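Local coordinates for protein nitrite oxidoreductase subunit C (Kuenenia stuttgartiensis, PDB 7B04) that carries a heme b and calcium ions as the C subunit of nitrite oxidoreductase and probably serves electron transport in that complex, at residues E75-L81 with V95-K101; W167-E172 with D253-K257; E40-A45 with I309-P313; W171-L175 with R229-E234. Residues are numbered along the deposited sequence.

Contact 1: residues E75-L81 with V95-K101; sequences EGVQVKL and VNSAEIK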
loop_
_atom_site.group_PDB
_atom_site.type_symbol
_atom_site.label_atom_id
_atom_site.label_comp_id
_atom_site.label_asym_id
_atom_site.label_seq_id
_atom_site.Cartn_x
_atom_site.Cartn_y
_atom_site.Cartn_z
ATOM N N GLU C 75 -13.679 23.750 62.853
ATOM C CA GLU C 75 -12.498 23.024 63.299
ATOM C C GLU C 75 -12.453 21.669 62.609
ATOM O O GLU C 75 -13.453 20.945 62.585
ATOM C CB GLU C 75 -12.478 22.875 64.823
ATOM C CG GLU C 75 -12.727 24.188 65.560
ATOM C CD GLU C 75 -11.542 25.142 65.486
ATOM O OE1 GLU C 75 -11.746 26.319 65.120
ATOM O OE2 GLU C 75 -10.408 24.716 65.793
ATOM N N GLY C 76 -11.294 21.335 62.046
ATOM C CA GLY C 76 -11.161 20.153 61.220
ATOM C C GLY C 76 -10.287 19.059 61.793
ATOM O O GLY C 76 -9.436 19.309 62.651
ATOM N N VAL C 77 -10.503 17.831 61.326
ATOM C CA VAL C 77 -9.736 16.668 61.757
ATOM C C VAL C 77 -8.614 16.425 60.759
ATOM O O VAL C 77 -8.792 16.603 59.547
ATOM C CB VAL C 77 -10.646 15.429 61.880
ATOM C CG1 VAL C 77 -9.844 14.195 62.276
ATOM C CG2 VAL C 77 -11.759 15.687 62.880
ATOM N N GLN C 78 -7.457 16.014 61.270
ATOM C CA GLN C 78 -6.301 15.686 60.445
ATOM C C GLN C 78 -6.309 14.179 60.230
ATOM O O GLN C 78 -6.025 13.410 61.156
ATOM C CB GLN C 78 -5.009 16.143 61.119
ATOM C CG GLN C 78 -3.775 16.082 60.236
ATOM C CD GLN C 78 -3.747 17.183 59.196
ATOM O OE1 GLN C 78 -3.311 16.973 58.064
ATOM N NE2 GLN C 78 -4.214 18.368 59.575
ATOM N N VAL C 79 -6.631 13.761 59.016
ATOM C CA VAL C 79 -6.724 12.346 58.679
ATOM C C VAL C 79 -5.363 11.850 58.217
ATOM O O VAL C 79 -4.631 12.552 57.510
ATOM C CB VAL C 79 -7.806 12.111 57.609
ATOM C CG1 VAL C 79 -7.986 10.625 57.341
ATOM C CG2 VAL C 79 -9.122 12.732 58.055
ATOM N N LYS C 80 -5.038 10.620 58.600
ATOM C CA LYS C 80 -3.789 9.972 58.237
ATOM C C LYS C 80 -4.027 9.071 57.034
ATOM O O LYS C 80 -5.026 8.346 56.978
ATOM C CB LYS C 80 -3.236 9.166 59.415
ATOM C CG LYS C 80 -1.901 8.486 59.159
ATOM C CD LYS C 80 -2.080 6.991 58.938
ATOM C CE LYS C 80 -0.743 6.277 58.848
ATOM N NZ LYS C 80 -0.003 6.321 60.139
ATOM N N LEU C 81 -3.107 9.117 56.076
ATOM C CA LEU C 81 -3.253 8.402 54.818
ATOM C C LEU C 81 -2.107 7.420 54.631
ATOM O O LEU C 81 -0.984 7.651 55.090
ATOM C CB LEU C 81 -3.296 9.374 53.637
ATOM C CG LEU C 81 -4.523 10.284 53.571
ATOM C CD1 LEU C 81 -4.592 10.995 52.233
ATOM C CD2 LEU C 81 -5.789 9.483 53.822
ATOM N N VAL C 95 0.765 10.730 49.259
ATOM C CA VAL C 95 0.156 11.647 50.213
ATOM C C VAL C 95 -0.028 10.917 51.535
ATOM O O VAL C 95 -0.478 9.766 51.562
ATOM C CB VAL C 95 -1.195 12.182 49.692
ATOM C CG1 VAL C 95 -1.845 13.098 50.718
ATOM C CG2 VAL C 95 -1.005 12.901 48.364
ATOM N N ASN C 96 0.319 11.590 52.632
ATOM C CA ASN C 96 0.315 10.977 53.952
ATOM C C ASN C 96 -0.769 11.504 54.880
ATOM O O ASN C 96 -1.202 10.775 55.772
ATOM C CB ASN C 96 1.674 11.186 54.636
ATOM C CG ASN C 96 2.817 10.543 53.877
ATOM O OD1 ASN C 96 2.707 9.411 53.406
ATOM N ND2 ASN C 96 3.927 11.265 53.757
ATOM N N SER C 97 -1.210 12.746 54.701
ATOM C CA SER C 97 -2.194 13.350 55.586
ATOM C C SER C 97 -3.134 14.236 54.781
ATOM O O SER C 97 -2.798 14.703 53.689
ATOM C CB SER C 97 -1.526 14.159 56.707
ATOM O OG SER C 97 -0.844 15.287 56.190
ATOM N N ALA C 98 -4.324 14.458 55.333
ATOM C CA ALA C 98 -5.285 15.370 54.730
ATOM C C ALA C 98 -6.144 15.997 55.819
ATOM O O ALA C 98 -6.607 15.310 56.733
ATOM C CB ALA C 98 -6.170 14.654 53.704
ATOM N N GLU C 99 -6.346 17.309 55.711
ATOM C CA GLU C 99 -7.235 18.054 56.591
ATOM C C GLU C 99 -8.656 18.030 56.038
ATOM O O GLU C 99 -8.867 18.216 54.837
ATOM C CB GLU C 99 -6.743 19.497 56.727
ATOM C CG GLU C 99 -7.473 20.349 57.749
ATOM C CD GLU C 99 -7.803 21.732 57.213
ATOM O OE1 GLU C 99 -7.449 22.729 57.876
ATOM O OE2 GLU C 99 -8.417 21.823 56.127
ATOM N N ILE C 100 -9.631 17.786 56.915
ATOM C CA ILE C 100 -11.038 17.759 56.523
ATOM C C ILE C 100 -11.851 18.625 57.478
ATOM O O ILE C 100 -11.768 18.461 58.700
ATOM C CB ILE C 100 -11.602 16.324 56.464
ATOM C CG1 ILE C 100 -13.064 16.352 56.009
ATOM C CG2 ILE C 100 -11.444 15.600 57.795
ATOM C CD1 ILE C 100 -13.597 15.011 55.562
ATOM N N LYS C 101 -12.616 19.560 56.919
ATOM C CA LYS C 101 -13.558 20.380 57.662
ATOM C C LYS C 101 -14.951 20.222 57.065
ATOM O O LYS C 101 -15.111 19.782 55.923
ATOM C CB LYS C 101 -13.158 21.862 57.642
ATOM C CG LYS C 101 -11.900 22.191 58.422
ATOM C CD LYS C 101 -11.643 23.689 58.426
ATOM C CE LYS C 101 -10.389 24.036 59.207
ATOM N NZ LYS C 101 -10.130 25.502 59.209
HETATM O O HOH W 1 -2.493 17.964 55.611
#
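Glu-75 points its CA-to-CB bond away from 95-101. Gly-76 sits close to residues 95-101: its CA is 3.1 Å from Ile-100 O and 3.5 Å from Lys-101 CG. A CB here would clash with both residues. Val-77 begins the antiparallel pairing of strand 77-80 with strand 97-104, within a sheet consistent with a DOMON-type fold. Val-77 N donates to Ile-100 O and Val-77 O accepts from Ile-100 N, both at 3.0 Å. Gln-78 faces Glu-99 as a non-hydrogen-bonded pair. Gln-78 OE1 accepts from a water at 2.8 Å, and that water also bonds Ser-97 OG at 3.2 Å. Val-79 repeats the reciprocal pair of hydrogen bonds: its N reaches Ala-98 O at 2.8 Å and its O takes Ala-98 N at 2.9 Å. Val-79 CG2 packs on Ile-100 CG2 at 3.7 Å. Lys-80 pairs with Ser-97 on the Gln-78 side. Leu-81 N donates to Asn-96 O at a short 2.5 Å, and Leu-81 CD1 meets Val-95 CG1 at 3.8 Å. Val-77, Val-79, Ala-98 and Ile-100 form an apolar face, where Met-291 lies. Gln-78, Lys-80, Ser-97 and Glu-99 form a polar face, so one face packs into the interior and the other is more open to solvent.

Contact 2: residues W167-E172 with D253-K257; sequences WKADWE and DGCSK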
loop_
_atom_site.group_PDB
_atom_site.type_symbol
_atom_site.label_atom_id
_atom_site.label_comp_id
_atom_site.label_asym_id
_atom_site.label_seq_id
_atom_site.Cartn_x
_atom_site.Cartn_y
_atom_site.Cartn_z
ATOM N N TRP C 167 -14.311 13.205 43.570
ATOM C CA TRP C 167 -13.896 14.424 42.894
ATOM C C TRP C 167 -12.808 14.104 41.879
ATOM O O TRP C 167 -11.874 13.349 42.168
ATOM C CB TRP C 167 -13.382 15.463 43.891
ATOM C CG TRP C 167 -12.758 16.643 43.212
ATOM C CD1 TRP C 167 -13.410 17.678 42.606
ATOM C CD2 TRP C 167 -11.358 16.895 43.041
ATOM N NE1 TRP C 167 -12.503 18.565 42.080
ATOM C CE2 TRP C 167 -11.235 18.105 42.332
ATOM C CE3 TRP C 167 -10.197 16.218 43.423
ATOM C CZ2 TRP C 167 -9.999 18.654 41.999
ATOM C CZ3 TRP C 167 -8.970 16.766 43.092
ATOM C CH2 TRP C 167 -8.881 17.971 42.388
ATOM N N LYS C 168 -12.928 14.688 40.690
ATOM C CA LYS C 168 -11.973 14.477 39.612
ATOM C C LYS C 168 -11.439 15.820 39.138
ATOM O O LYS C 168 -12.218 16.723 38.811
ATOM C CB LYS C 168 -12.619 13.711 38.454
ATOM C CG LYS C 168 -13.071 12.308 38.825
ATOM C CD LYS C 168 -13.666 11.580 37.634
ATOM C CE LYS C 168 -14.091 10.170 38.005
ATOM N NZ LYS C 168 -15.246 10.167 38.945
ATOM N N ALA C 169 -10.111 15.946 39.098
ATOM C CA ALA C 169 -9.497 17.204 38.686
ATOM C C ALA C 169 -9.756 17.493 37.214
ATOM O O ALA C 169 -9.953 18.651 36.829
ATOM C CB ALA C 169 -7.996 17.180 38.970
ATOM N N ASP C 170 -9.749 16.456 36.371
ATOM C CA ASP C 170 -10.008 16.667 34.951
ATOM C C ASP C 170 -11.428 17.158 34.707
ATOM O O ASP C 170 -11.667 17.922 33.766
ATOM C CB ASP C 170 -9.738 15.383 34.165
ATOM C CG ASP C 170 -10.554 14.206 34.663
ATOM O OD1 ASP C 170 -11.263 14.353 35.680
ATOM O OD2 ASP C 170 -10.482 13.128 34.035
ATOM N N TRP C 171 -12.383 16.731 35.538
ATOM C CA TRP C 171 -13.748 17.226 35.409
ATOM C C TRP C 171 -13.825 18.722 35.678
ATOM O O TRP C 171 -14.666 19.416 35.093
ATOM C CB TRP C 171 -14.684 16.455 36.341
ATOM C CG TRP C 171 -14.990 15.071 35.849
ATOM C CD1 TRP C 171 -14.320 14.378 34.884
ATOM C CD2 TRP C 171 -16.057 14.220 36.287
ATOM N NE1 TRP C 171 -14.895 13.144 34.700
ATOM C CE2 TRP C 171 -15.965 13.022 35.548
ATOM C CE3 TRP C 171 -17.077 14.350 37.233
ATOM C CZ2 TRP C 171 -16.852 11.965 35.726
ATOM C CZ3 TRP C 171 -17.959 13.298 37.409
ATOM C CH2 TRP C 171 -17.840 12.121 36.659
ATOM N N GLU C 172 -12.965 19.238 36.559
ATOM C CA GLU C 172 -12.895 20.683 36.754
ATOM C C GLU C 172 -12.454 21.377 35.473
ATOM O O GLU C 172 -13.022 22.405 35.085
ATOM C CB GLU C 172 -11.928 21.015 37.891
ATOM C CG GLU C 172 -12.406 20.641 39.286
ATOM C CD GLU C 172 -13.427 21.614 39.841
ATOM O OE1 GLU C 172 -13.478 22.767 39.366
ATOM O OE2 GLU C 172 -14.164 21.229 40.771
ATOM N N ASP C 253 -21.950 17.855 43.959
ATOM C CA ASP C 253 -21.154 18.753 43.135
ATOM C C ASP C 253 -20.012 19.302 43.986
ATOM O O ASP C 253 -19.900 18.995 45.177
ATOM C CB ASP C 253 -22.020 19.882 42.560
ATOM C CG ASP C 253 -21.424 20.498 41.311
ATOM O OD1 ASP C 253 -20.323 20.073 40.901
ATOM O OD2 ASP C 253 -22.062 21.405 40.734
ATOM N N GLY C 254 -19.161 20.121 43.381
ATOM C CA GLY C 254 -18.039 20.678 44.117
ATOM C C GLY C 254 -17.158 21.531 43.230
ATOM O O GLY C 254 -17.290 21.541 42.001
ATOM N N CYS C 255 -16.247 22.249 43.884
ATOM C CA CYS C 255 -15.244 23.084 43.237
ATOM C C CYS C 255 -13.889 22.799 43.872
ATOM O O CYS C 255 -13.791 22.087 44.875
ATOM C CB CYS C 255 -15.595 24.573 43.355
ATOM S SG CYS C 255 -15.690 25.177 45.057
ATOM N N SER C 256 -12.830 23.364 43.290
ATOM C CA SER C 256 -11.485 23.032 43.736
ATOM C C SER C 256 -10.540 24.196 43.477
ATOM O O SER C 256 -10.881 25.168 42.799
ATOM C CB SER C 256 -10.960 21.783 43.026
ATOM O OG SER C 256 -12.002 20.851 42.804
ATOM N N LYS C 257 -9.340 24.085 44.048
ATOM C CA LYS C 257 -8.281 25.063 43.835
ATOM C C LYS C 257 -6.940 24.404 44.124
ATOM O O LYS C 257 -6.770 23.786 45.179
ATOM C CB LYS C 257 -8.486 26.284 44.741
ATOM C CG LYS C 257 -7.400 27.338 44.654
ATOM C CD LYS C 257 -7.649 28.446 45.666
ATOM C CE LYS C 257 -6.513 29.452 45.684
ATOM N NZ LYS C 257 -6.722 30.510 46.712
#
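Trp-167 lays its indole against Ser-256, with NE1 modelled 2.4 Å from Ser-256 OG. That spacing is too tight and the angle is poor, so the pair does not count as a hydrogen bond and the OG position is less certain. The setting is a strand-to-helix junction in what is probably a DOMON domain, and the contact brings a third element up to it. Strand 162-168 leads into helix 169-175. Strand 253-258 passes close by without pairing to either; the nearest CA atoms, Glu-172 and Cys-255, are 7.3 Å apart. The link is made by side chains and buries 169 Å². Gly-254 has no side chain. Cys-255 points away, and its side chain touches Val-64 of helix 64-71. Trp-167 also meets Trp-263 edge-to-face, which ties it to strand 262-270. Its side chain is about 5 Å from that of Asp-132, a calcium ligand. Glu-172 reaches back from the helix. Its OE2 accepts weak bonds from Ser-256 OG at 3.0 Å and from Trp-167 NE1 at 3.4 Å.

Contact 3: residues E40-A45 with I309-P313; sequences EELTPA and IQWHP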
loop_
_atom_site.group_PDB
_atom_site.type_symbol
_atom_site.label_atom_id
_atom_site.label_comp_id
_atom_site.label_asym_id
_atom_site.label_seq_id
_atom_site.Cartn_x
_atom_site.Cartn_y
_atom_site.Cartn_z
ATOM N N GLU C 40 -7.554 -3.333 63.203
ATOM C CA GLU C 40 -7.284 -1.898 63.182
ATOM C C GLU C 40 -8.196 -1.193 62.191
ATOM O O GLU C 40 -8.628 -0.059 62.432
ATOM C CB GLU C 40 -5.809 -1.641 62.846
ATOM C CG GLU C 40 -5.470 -0.177 62.594
ATOM C CD GLU C 40 -4.080 0.202 63.075
ATOM O OE1 GLU C 40 -3.244 -0.707 63.259
ATOM O OE2 GLU C 40 -3.823 1.411 63.262
ATOM N N GLU C 41 -8.498 -1.855 61.074
ATOM C CA GLU C 41 -9.393 -1.290 60.073
ATOM C C GLU C 41 -10.845 -1.249 60.551
ATOM O O GLU C 41 -11.581 -0.318 60.205
ATOM C CB GLU C 41 -9.284 -2.112 58.787
ATOM C CG GLU C 41 -7.936 -1.984 58.097
ATOM C CD GLU C 41 -7.822 -2.863 56.868
ATOM O OE1 GLU C 41 -7.430 -4.042 57.007
ATOM O OE2 GLU C 41 -8.133 -2.376 55.762
ATOM N N LEU C 42 -11.279 -2.247 61.325
ATOM C CA LEU C 42 -12.688 -2.342 61.699
ATOM C C LEU C 42 -13.089 -1.413 62.844
ATOM O O LEU C 42 -14.258 -1.019 62.921
ATOM C CB LEU C 42 -13.038 -3.794 62.032
ATOM C CG LEU C 42 -12.942 -4.659 60.769
ATOM C CD1 LEU C 42 -13.286 -6.113 61.047
ATOM C CD2 LEU C 42 -13.820 -4.088 59.658
ATOM N N THR C 43 -12.172 -1.065 63.745
ATOM C CA THR C 43 -12.537 -0.142 64.821
ATOM C C THR C 43 -12.474 1.297 64.317
ATOM O O THR C 43 -11.456 1.702 63.749
ATOM C CB THR C 43 -11.616 -0.298 66.033
ATOM O OG1 THR C 43 -10.411 0.446 65.819
ATOM C CG2 THR C 43 -11.264 -1.754 66.261
ATOM N N PRO C 44 -13.527 2.091 64.501
ATOM C CA PRO C 44 -13.500 3.475 64.016
ATOM C C PRO C 44 -12.461 4.305 64.754
ATOM O O PRO C 44 -12.043 3.988 65.870
ATOM C CB PRO C 44 -14.918 3.984 64.300
ATOM C CG PRO C 44 -15.752 2.751 64.420
ATOM C CD PRO C 44 -14.849 1.724 65.036
ATOM N N ALA C 45 -12.043 5.389 64.106
ATOM C CA ALA C 45 -11.125 6.331 64.729
ATOM C C ALA C 45 -11.792 7.033 65.909
ATOM O O ALA C 45 -13.015 7.013 66.069
ATOM C CB ALA C 45 -10.635 7.361 63.711
ATOM N N ILE C 309 -7.401 4.057 56.526
ATOM C CA ILE C 309 -7.682 2.657 56.834
ATOM C C ILE C 309 -8.891 2.490 57.736
ATOM O O ILE C 309 -9.394 1.369 57.872
ATOM C CB ILE C 309 -6.457 1.952 57.448
ATOM C CG1 ILE C 309 -6.005 2.646 58.733
ATOM C CG2 ILE C 309 -5.319 1.894 56.442
ATOM C CD1 ILE C 309 -4.948 1.872 59.491
ATOM N N GLN C 310 -9.357 3.559 58.380
ATOM C CA GLN C 310 -10.387 3.464 59.402
ATOM C C GLN C 310 -11.577 4.346 59.061
ATOM O O GLN C 310 -11.439 5.377 58.399
ATOM C CB GLN C 310 -9.862 3.933 60.758
ATOM C CG GLN C 310 -8.531 3.361 61.181
ATOM C CD GLN C 310 -7.869 4.214 62.246
ATOM O OE1 GLN C 310 -8.418 5.233 62.669
ATOM N NE2 GLN C 310 -6.689 3.800 62.691
ATOM N N TRP C 311 -12.757 3.903 59.491
ATOM C CA TRP C 311 -13.920 4.777 59.504
ATOM C C TRP C 311 -13.668 5.933 60.464
ATOM O O TRP C 311 -13.082 5.752 61.535
ATOM C CB TRP C 311 -15.171 4.004 59.920
ATOM C CG TRP C 311 -15.715 3.123 58.841
ATOM C CD1 TRP C 311 -15.646 1.762 58.779
ATOM C CD2 TRP C 311 -16.410 3.544 57.661
ATOM N NE1 TRP C 311 -16.259 1.308 57.635
ATOM C CE2 TRP C 311 -16.734 2.383 56.931
ATOM C CE3 TRP C 311 -16.790 4.790 57.152
ATOM C CZ2 TRP C 311 -17.421 2.431 55.720
ATOM C CZ3 TRP C 311 -17.471 4.836 55.949
ATOM C CH2 TRP C 311 -17.782 3.664 55.248
ATOM N N HIS C 312 -14.116 7.119 60.088
ATOM C CA HIS C 312 -13.973 8.223 61.022
ATOM C C HIS C 312 -15.343 8.713 61.473
ATOM O O HIS C 312 -16.250 8.849 60.646
ATOM C CB HIS C 312 -13.203 9.388 60.389
ATOM C CG HIS C 312 -11.768 9.079 60.093
ATOM N ND1 HIS C 312 -10.775 9.178 61.044
ATOM C CD2 HIS C 312 -11.160 8.671 58.955
ATOM C CE1 HIS C 312 -9.615 8.845 60.502
ATOM N NE2 HIS C 312 -9.822 8.533 59.236
ATOM N N PRO C 313 -15.526 8.987 62.762
ATOM C CA PRO C 313 -16.841 9.434 63.231
ATOM C C PRO C 313 -17.168 10.824 62.715
ATOM O O PRO C 313 -16.290 11.668 62.522
ATOM C CB PRO C 313 -16.696 9.433 64.759
ATOM C CG PRO C 313 -15.529 8.550 65.034
ATOM C CD PRO C 313 -14.598 8.755 63.879
#
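Glu-40 has chi1 near t, which lays its CG 3.8 Å from Ile-309 CD1. Ile-309 takes chi1 p and chi2 t, so CD1 extends to meet it. Glu-40 OE2 stays 3.8 Å from Gln-310 NE2, too long for a hydrogen bond. Glu-41 is m then t and turns its carboxylate away to a salt bridge with Arg-154. Its side chain is about 4 Å from the heme. Its CA still makes a CA-H...O contact with Ile-309 O at 3.5 Å. Helix 39-42 ends at Leu-42, and Thr-43 is the first residue to leave helical angles. The chain then runs beside strand 306-316, so this contact lays the N-terminal part of the chain along the sheet of the ethylbenzene dehydrogenase-like domain. Between 40-45 and 309-313 there is one backbone hydrogen bond: Ala-45 N to Trp-311 O, 2.8 Å and nearly straight. Gln-310, m then t, brings OE1 to 3.2 Å from Ala-45 CB. Trp-311 is m; its NE1 bonds Phe-151 O, while its CB lies 4.4 Å from Pro-44 CB. His-312 is also m, and its NE2 is hydrogen-bonded to Ser-308 OG. His-312 ND1 lies 3.2 Å from Ala-45 CB, and Pro-313 CD is 4.2 Å from that same methyl.

Contact 4: residues W171-L175 with R229-E234; sequences WEADL and RGRAVE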
loop_
_atom_site.group_PDB
_atom_site.type_symbol
_atom_site.label_atom_id
_atom_site.label_comp_id
_atom_site.label_asym_id
_atom_site.label_seq_id
_atom_site.Cartn_x
_atom_site.Cartn_y
_atom_site.Cartn_z
ATOM N N TRP C 171 -12.383 16.731 35.538
ATOM C CA TRP C 171 -13.748 17.226 35.409
ATOM C C TRP C 171 -13.825 18.722 35.678
ATOM O O TRP C 171 -14.666 19.416 35.093
ATOM C CB TRP C 171 -14.684 16.455 36.341
ATOM C CG TRP C 171 -14.990 15.071 35.849
ATOM C CD1 TRP C 171 -14.320 14.378 34.884
ATOM C CD2 TRP C 171 -16.057 14.220 36.287
ATOM N NE1 TRP C 171 -14.895 13.144 34.700
ATOM C CE2 TRP C 171 -15.965 13.022 35.548
ATOM C CE3 TRP C 171 -17.077 14.350 37.233
ATOM C CZ2 TRP C 171 -16.852 11.965 35.726
ATOM C CZ3 TRP C 171 -17.959 13.298 37.409
ATOM C CH2 TRP C 171 -17.840 12.121 36.659
ATOM N N GLU C 172 -12.965 19.238 36.559
ATOM C CA GLU C 172 -12.895 20.683 36.754
ATOM C C GLU C 172 -12.454 21.377 35.473
ATOM O O GLU C 172 -13.022 22.405 35.085
ATOM C CB GLU C 172 -11.928 21.015 37.891
ATOM C CG GLU C 172 -12.406 20.641 39.286
ATOM C CD GLU C 172 -13.427 21.614 39.841
ATOM O OE1 GLU C 172 -13.478 22.767 39.366
ATOM O OE2 GLU C 172 -14.164 21.229 40.771
ATOM N N ALA C 173 -11.440 20.826 34.801
ATOM C CA ALA C 173 -11.000 21.381 33.526
ATOM C C ALA C 173 -12.050 21.207 32.437
ATOM O O ALA C 173 -12.177 22.067 31.559
ATOM C CB ALA C 173 -9.683 20.736 33.099
ATOM N N ASP C 174 -12.809 20.106 32.472
ATOM C CA ASP C 174 -13.859 19.906 31.480
ATOM C C ASP C 174 -14.955 20.955 31.605
ATOM O O ASP C 174 -15.556 21.346 30.598
ATOM C CB ASP C 174 -14.448 18.502 31.612
ATOM C CG ASP C 174 -13.469 17.419 31.202
ATOM O OD1 ASP C 174 -12.597 17.694 30.351
ATOM O OD2 ASP C 174 -13.572 16.290 31.729
ATOM N N LEU C 175 -15.227 21.423 32.826
ATOM C CA LEU C 175 -16.246 22.445 33.026
ATOM C C LEU C 175 -15.904 23.742 32.306
ATOM O O LEU C 175 -16.811 24.507 31.961
ATOM C CB LEU C 175 -16.443 22.712 34.521
ATOM C CG LEU C 175 -17.105 21.598 35.337
ATOM C CD1 LEU C 175 -17.083 21.938 36.818
ATOM C CD2 LEU C 175 -18.527 21.349 34.862
ATOM N N ARG C 229 -20.489 15.957 31.812
ATOM C CA ARG C 229 -21.399 15.790 32.941
ATOM C C ARG C 229 -21.905 17.111 33.495
ATOM O O ARG C 229 -22.910 17.115 34.215
ATOM C CB ARG C 229 -20.712 15.075 34.114
ATOM C CG ARG C 229 -20.273 13.641 33.923
ATOM C CD ARG C 229 -19.072 13.550 33.022
ATOM N NE ARG C 229 -18.090 14.612 33.207
ATOM C CZ ARG C 229 -16.988 14.731 32.472
ATOM N NH1 ARG C 229 -16.136 15.721 32.695
ATOM N NH2 ARG C 229 -16.744 13.858 31.501
ATOM N N GLY C 230 -21.235 18.223 33.198
ATOM C CA GLY C 230 -21.635 19.480 33.801
ATOM C C GLY C 230 -21.444 19.433 35.296
ATOM O O GLY C 230 -22.178 20.091 36.043
ATOM N N ARG C 231 -20.457 18.666 35.749
ATOM C CA ARG C 231 -20.290 18.359 37.156
ATOM C C ARG C 231 -18.817 18.070 37.417
ATOM O O ARG C 231 -18.073 17.693 36.509
ATOM C CB ARG C 231 -21.200 17.167 37.485
ATOM C CG ARG C 231 -21.051 16.495 38.810
ATOM C CD ARG C 231 -22.264 15.605 39.034
ATOM N NE ARG C 231 -23.301 16.299 39.789
ATOM C CZ ARG C 231 -24.431 16.761 39.263
ATOM N NH1 ARG C 231 -24.671 16.628 37.965
ATOM N NH2 ARG C 231 -25.314 17.379 40.037
ATOM N N ALA C 232 -18.398 18.255 38.671
ATOM C CA ALA C 232 -17.013 18.008 39.052
ATOM C C ALA C 232 -16.826 16.823 39.990
ATOM O O ALA C 232 -15.689 16.367 40.160
ATOM C CB ALA C 232 -16.414 19.258 39.707
ATOM N N VAL C 233 -17.892 16.310 40.594
ATOM C CA VAL C 233 -17.810 15.197 41.531
ATOM C C VAL C 233 -18.848 14.168 41.114
ATOM O O VAL C 233 -20.007 14.518 40.870
ATOM C CB VAL C 233 -18.043 15.645 42.987
ATOM C CG1 VAL C 233 -17.931 14.464 43.938
ATOM C CG2 VAL C 233 -17.047 16.734 43.374
ATOM N N GLU C 234 -18.458 12.900 41.093
ATOM C CA GLU C 234 -19.372 11.843 40.690
ATOM C C GLU C 234 -20.004 11.219 41.926
ATOM O O GLU C 234 -19.310 10.913 42.900
ATOM C CB GLU C 234 -18.645 10.777 39.866
ATOM C CG GLU C 234 -19.548 9.662 39.351
ATOM C CD GLU C 234 -18.777 8.569 38.628
ATOM O OE1 GLU C 234 -19.356 7.927 37.727
ATOM O OE2 GLU C 234 -17.593 8.355 38.959
#
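A cation-pi stack joins helix 169-175 to the loop that leads into strand 233-238. Both belong to the region related to ethylbenzene dehydrogenase, and the stack holds the helix against the start of that strand. The guanidinium of Arg-229 lies flat on Trp-171, with planes at 13°. Arg-229 CZ is 3.5 Å from the centroid of the five-membered ring of Trp-171. Arg-229 CD adds a CH-pi contact over the six-membered ring at 4.1 Å. Stacking leaves the guanidinium edge open to acceptors. Arg-229 NH1 donates to Asp-174 OD2 at 2.8 Å in a salt bridge, and Arg-229 NH2 makes a weak hydrogen bond to Leu-224 O. The other oxygen of Asp-174, OD1, accepts from Glu-182 N. Trp-171 NE1 and Arg-229 NH1 are 3.5 Å apart, but both are donors and do not bond. Glu-172 OE2, 3.2 Å from Ala-232 CB, takes weak hydrogen bonds from Ser-256 OG and Trp-167 NE1. Arg-231 points away from the helix, and its NE is satisfied by Val-252 O. Glu-234 lies with CB 3.6 Å from Trp-171 CH2. Its OE1 bonds Ser-246 OG, while OE2 forms salt bridges with Lys-168 and with Arg-209 of nitrite oxidoreductase subunit B. Gly-230 has positive phi and turns the chain beside Leu-175, whose CD2 is 3.4 Å from Arg-231 N. Next to it, Leu-175 CD1 packs 4.0 Å from Ala-232 CB.

How the contacts relate
Contacts 2 and 4 share Trp-171 and Glu-172 and both use helix 169-175. They also touch through the Lys-168 to Glu-234 salt bridge. Contact 2 is buried; contact 4 is partly buried and reaches subunit B. Contacts 1 and 3 are partly buried and meet where Val-79 packs on His-312. All four reach the same sheet, but contacts 1 and 4 lie on opposite sides of the chain's centre. Their chemistry differs accordingly. Contact 1 is regular backbone pairing within the sheet. Contact 3 has one backbone bond and several side-chain contacts, with Glu-41 close to the heme. Contact 2 relies on weak polar bonds, and contact 4 on charge and stacking.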